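Local coordinates for foldase protein PrsA (Streptococcus pneumoniae, PDB 5TVL), which acts as a foldase that helps secreted proteins to fold outside the cell and probably catalyses peptidyl-prolyl cis-trans isomerisation, at the interface of chains A and B. Sequence-based numbering; all coordinates share one arbitrary frame. Chains: chain A/B, Foldase protein PrsA.

The interface of chains A and B. Residues chain A 179, 183, 193-197; chain B 63-64, 67, 71.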
ATOM      1  N   GLN A 179      -7.686   1.165  12.902  1.00 38.69           N
ATOM      2  CA  GLN A 179      -8.340   1.790  14.064  1.00 39.64           C
ATOM      3  C   GLN A 179      -9.204   0.831  14.900  1.00 39.29           C
ATOM      4  O   GLN A 179      -9.435   1.089  16.088  1.00 38.39           O
ATOM      5  CB  GLN A 179      -9.168   3.022  13.657  1.00 41.84           C
ATOM      6  CG  GLN A 179     -10.292   2.776  12.649  1.00 44.42           C
ATOM      7  CD  GLN A 179      -9.883   3.103  11.219  1.00 43.43           C
ATOM      8  OE1 GLN A 179      -8.848   2.637  10.747  1.00 43.85           O
ATOM      9  NE2 GLN A 179     -10.689   3.903  10.526  1.00 43.88           N
ATOM     10  N   ALA A 183      -7.896   0.078  18.760  1.00 36.05           N
ATOM     11  CA  ALA A 183      -8.949   0.210  19.778  1.00 36.63           C
ATOM     12  C   ALA A 183      -9.107  -1.056  20.620  1.00 39.15           C
ATOM     13  O   ALA A 183      -9.300  -0.970  21.828  1.00 39.24           O
ATOM     14  CB  ALA A 183     -10.278   0.575  19.135  1.00 35.24           C
ATOM     15  N   SER A 193     -15.522  -1.154  23.525  1.00 46.41           N
ATOM     16  CA  SER A 193     -15.100   0.122  22.947  1.00 45.22           C
ATOM     17  C   SER A 193     -16.306   1.015  22.663  1.00 45.37           C
ATOM     18  O   SER A 193     -17.446   0.539  22.613  1.00 45.01           O
ATOM     19  CB  SER A 193     -14.313  -0.103  21.645  1.00 43.34           C
ATOM     20  OG  SER A 193     -15.158  -0.501  20.571  1.00 39.33           O
ATOM     21  N   ASP A 194     -16.037   2.305  22.475  1.00 43.74           N
ATOM     22  CA  ASP A 194     -17.012   3.240  21.903  1.00 45.86           C
ATOM     23  C   ASP A 194     -17.047   3.036  20.381  1.00 42.28           C
ATOM     24  O   ASP A 194     -16.376   2.135  19.863  1.00 38.39           O
ATOM     25  CB  ASP A 194     -16.642   4.680  22.268  1.00 48.92           C
ATOM     26  CG  ASP A 194     -16.700   4.933  23.765  1.00 59.16           C
ATOM     27  OD1 ASP A 194     -17.776   4.714  24.364  1.00 62.93           O
ATOM     28  OD2 ASP A 194     -15.673   5.355  24.342  1.00 63.28           O
ATOM     29  N   VAL A 195     -17.822   3.854  19.665  1.00 42.82           N
ATOM     30  CA  VAL A 195     -17.938   3.713  18.204  1.00 42.90           C
ATOM     31  C   VAL A 195     -16.606   4.064  17.527  1.00 40.02           C
ATOM     32  O   VAL A 195     -16.042   5.137  17.764  1.00 40.37           O
ATOM     33  CB  VAL A 195     -19.087   4.565  17.597  1.00 42.92           C
ATOM     34  CG1 VAL A 195     -19.141   4.393  16.077  1.00 41.60           C
ATOM     35  CG2 VAL A 195     -20.429   4.187  18.219  1.00 43.92           C
ATOM     36  N   ILE A 196     -16.113   3.127  16.715  1.00 36.94           N
ATOM     37  CA  ILE A 196     -14.941   3.318  15.864  1.00 36.08           C
ATOM     38  C   ILE A 196     -15.482   3.594  14.471  1.00 37.97           C
ATOM     39  O   ILE A 196     -16.488   3.004  14.079  1.00 37.90           O
ATOM     40  CB  ILE A 196     -14.051   2.055  15.841  1.00 34.96           C
ATOM     41  CG1 ILE A 196     -13.572   1.706  17.256  1.00 35.99           C
ATOM     42  CG2 ILE A 196     -12.854   2.237  14.909  1.00 34.31           C
ATOM     43  CD1 ILE A 196     -13.383   0.225  17.487  1.00 35.83           C
ATOM     44  N   THR A 197     -14.815   4.475  13.730  1.00 40.09           N
ATOM     45  CA  THR A 197     -15.298   4.929  12.425  1.00 43.48           C
ATOM     46  C   THR A 197     -14.243   4.729  11.335  1.00 48.13           C
ATOM     47  O   THR A 197     -13.141   5.272  11.425  1.00 50.96           O
ATOM     48  CB  THR A 197     -15.701   6.416  12.479  1.00 43.52           C
ATOM     49  OG1 THR A 197     -16.565   6.633  13.600  1.00 47.30           O
ATOM     50  CG2 THR A 197     -16.422   6.843  11.201  1.00 43.61           C
TER
ATOM     51  N   GLN B  63     -11.899   8.988  13.752  1.00 41.85           N
ATOM     52  CA  GLN B  63     -11.839   7.527  13.617  1.00 40.23           C
ATOM     53  C   GLN B  63     -12.064   6.829  14.954  1.00 39.15           C
ATOM     54  O   GLN B  63     -12.985   6.026  15.089  1.00 41.75           O
ATOM     55  CB  GLN B  63     -10.500   7.077  13.021  1.00 39.14           C
ATOM     56  CG  GLN B  63     -10.346   7.386  11.539  1.00 41.55           C
ATOM     57  CD  GLN B  63      -9.051   6.856  10.947  1.00 41.83           C
ATOM     58  OE1 GLN B  63      -8.040   6.712  11.640  1.00 38.89           O
ATOM     59  NE2 GLN B  63      -9.075   6.564   9.653  1.00 45.74           N
ATOM     60  N   TYR B  64     -11.228   7.153  15.934  1.00 36.76           N
ATOM     61  CA  TYR B  64     -11.328   6.563  17.269  1.00 36.47           C
ATOM     62  C   TYR B  64     -12.493   7.144  18.072  1.00 39.84           C
ATOM     63  O   TYR B  64     -13.141   6.423  18.832  1.00 42.42           O
ATOM     64  CB  TYR B  64     -10.007   6.728  18.028  1.00 34.91           C
ATOM     65  CG  TYR B  64      -8.873   5.949  17.398  1.00 33.09           C
ATOM     66  CD1 TYR B  64      -8.771   4.568  17.572  1.00 33.15           C
ATOM     67  CD2 TYR B  64      -7.913   6.583  16.614  1.00 32.10           C
ATOM     68  CE1 TYR B  64      -7.741   3.844  16.988  1.00 33.19           C
ATOM     69  CE2 TYR B  64      -6.879   5.867  16.027  1.00 32.42           C
ATOM     70  CZ  TYR B  64      -6.797   4.499  16.216  1.00 32.83           C
ATOM     71  OH  TYR B  64      -5.773   3.788  15.635  1.00 34.27           O
ATOM     72  N   ASN B  67     -12.611   6.541  21.909  1.00 47.24           N
ATOM     73  CA  ASN B  67     -11.514   5.623  22.240  1.00 45.51           C
ATOM     74  C   ASN B  67     -10.143   6.300  22.163  1.00 41.63           C
ATOM     75  O   ASN B  67      -9.140   5.679  22.508  1.00 42.75           O
ATOM     76  CB  ASN B  67     -11.504   4.418  21.289  1.00 47.43           C
ATOM     77  CG  ASN B  67     -12.787   3.604  21.346  1.00 53.23           C
ATOM     78  OD1 ASN B  67     -13.278   3.274  22.427  1.00 62.35           O
ATOM     79  ND2 ASN B  67     -13.331   3.261  20.179  1.00 53.84           N
ATOM     80  N   VAL B  71      -6.713   4.830  23.550  1.00 48.32           N
ATOM     81  CA  VAL B  71      -5.708   4.365  22.576  1.00 43.67           C
ATOM     82  C   VAL B  71      -4.380   5.132  22.707  1.00 43.31           C
ATOM     83  O   VAL B  71      -3.303   4.539  22.582  1.00 42.19           O
ATOM     84  CB  VAL B  71      -6.255   4.445  21.122  1.00 42.16           C
ATOM     85  CG1 VAL B  71      -5.162   4.215  20.080  1.00 42.74           C
ATOM     86  CG2 VAL B  71      -7.369   3.426  20.922  1.00 40.49           C
TER
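The backbone amide N of A:Thr197 donates to the carbonyl O of B:Gln63 over 2.8 Å. A second polar link involves the side-chain amide of B:Asn67, whose OD1 accepts a hydrogen bond from the backbone N of A:Asp194 at 2.9 Å. That donor lies in the plane of the acceptor carbonyl, on a lone pair. At the other branch, ND2 makes a weak bond to the backbone O of A:Asp194, so the amide faces both backbone groups of A:Asp194, holding the N-H more firmly than the C=O. A chi1 of -60° turns the amide of B:Asn67 away from its own carbonyl carbon and toward chain A. There OD1 lies 3.6 Å from CB of A:Ser193, while ND2 lies 3.3 Å from CG1 of A:Ile196. The carbonyl O of A:Asp194 also accepts a hydrogen bond from OG of A:Ser193 within its own chain.

Beside the first bond, the two glutamine side chains run nearly perpendicular, with 35° between their amide planes. NE2 of A:Gln179 comes 3.2 Å from NE2 of B:Gln63, a meeting of two amide nitrogens that does not count as a hydrogen bond. Instead it donates to the backbone O of A:Thr197 at 2.9 Å and keeps that acceptor in its own amide plane. This ties helix 178-186 to strand 196-198. The bend at chi2 (-97°) in A:Gln179 accompanies the turn of its amide toward the strand. The tyrosine B:Tyr64 places CE1 3.6 Å from CA of A:Gln179, an apolar contact made by the hydroxyl-bearing end of the ring. CG1 of B:Val71 covers one ring face near the rim, while its CG2 branch meets CA of A:Ala183 at 3.8 Å.

In this two-fold symmetric interface, which the structure alone does not prove to be physiological, the end of one chain's helix 51-64, the following loop and helix 68-75 meet helix 178-186, the 193-195 loop and strand 196-198 of the partner's parvulin-type PpiC isomerase domain.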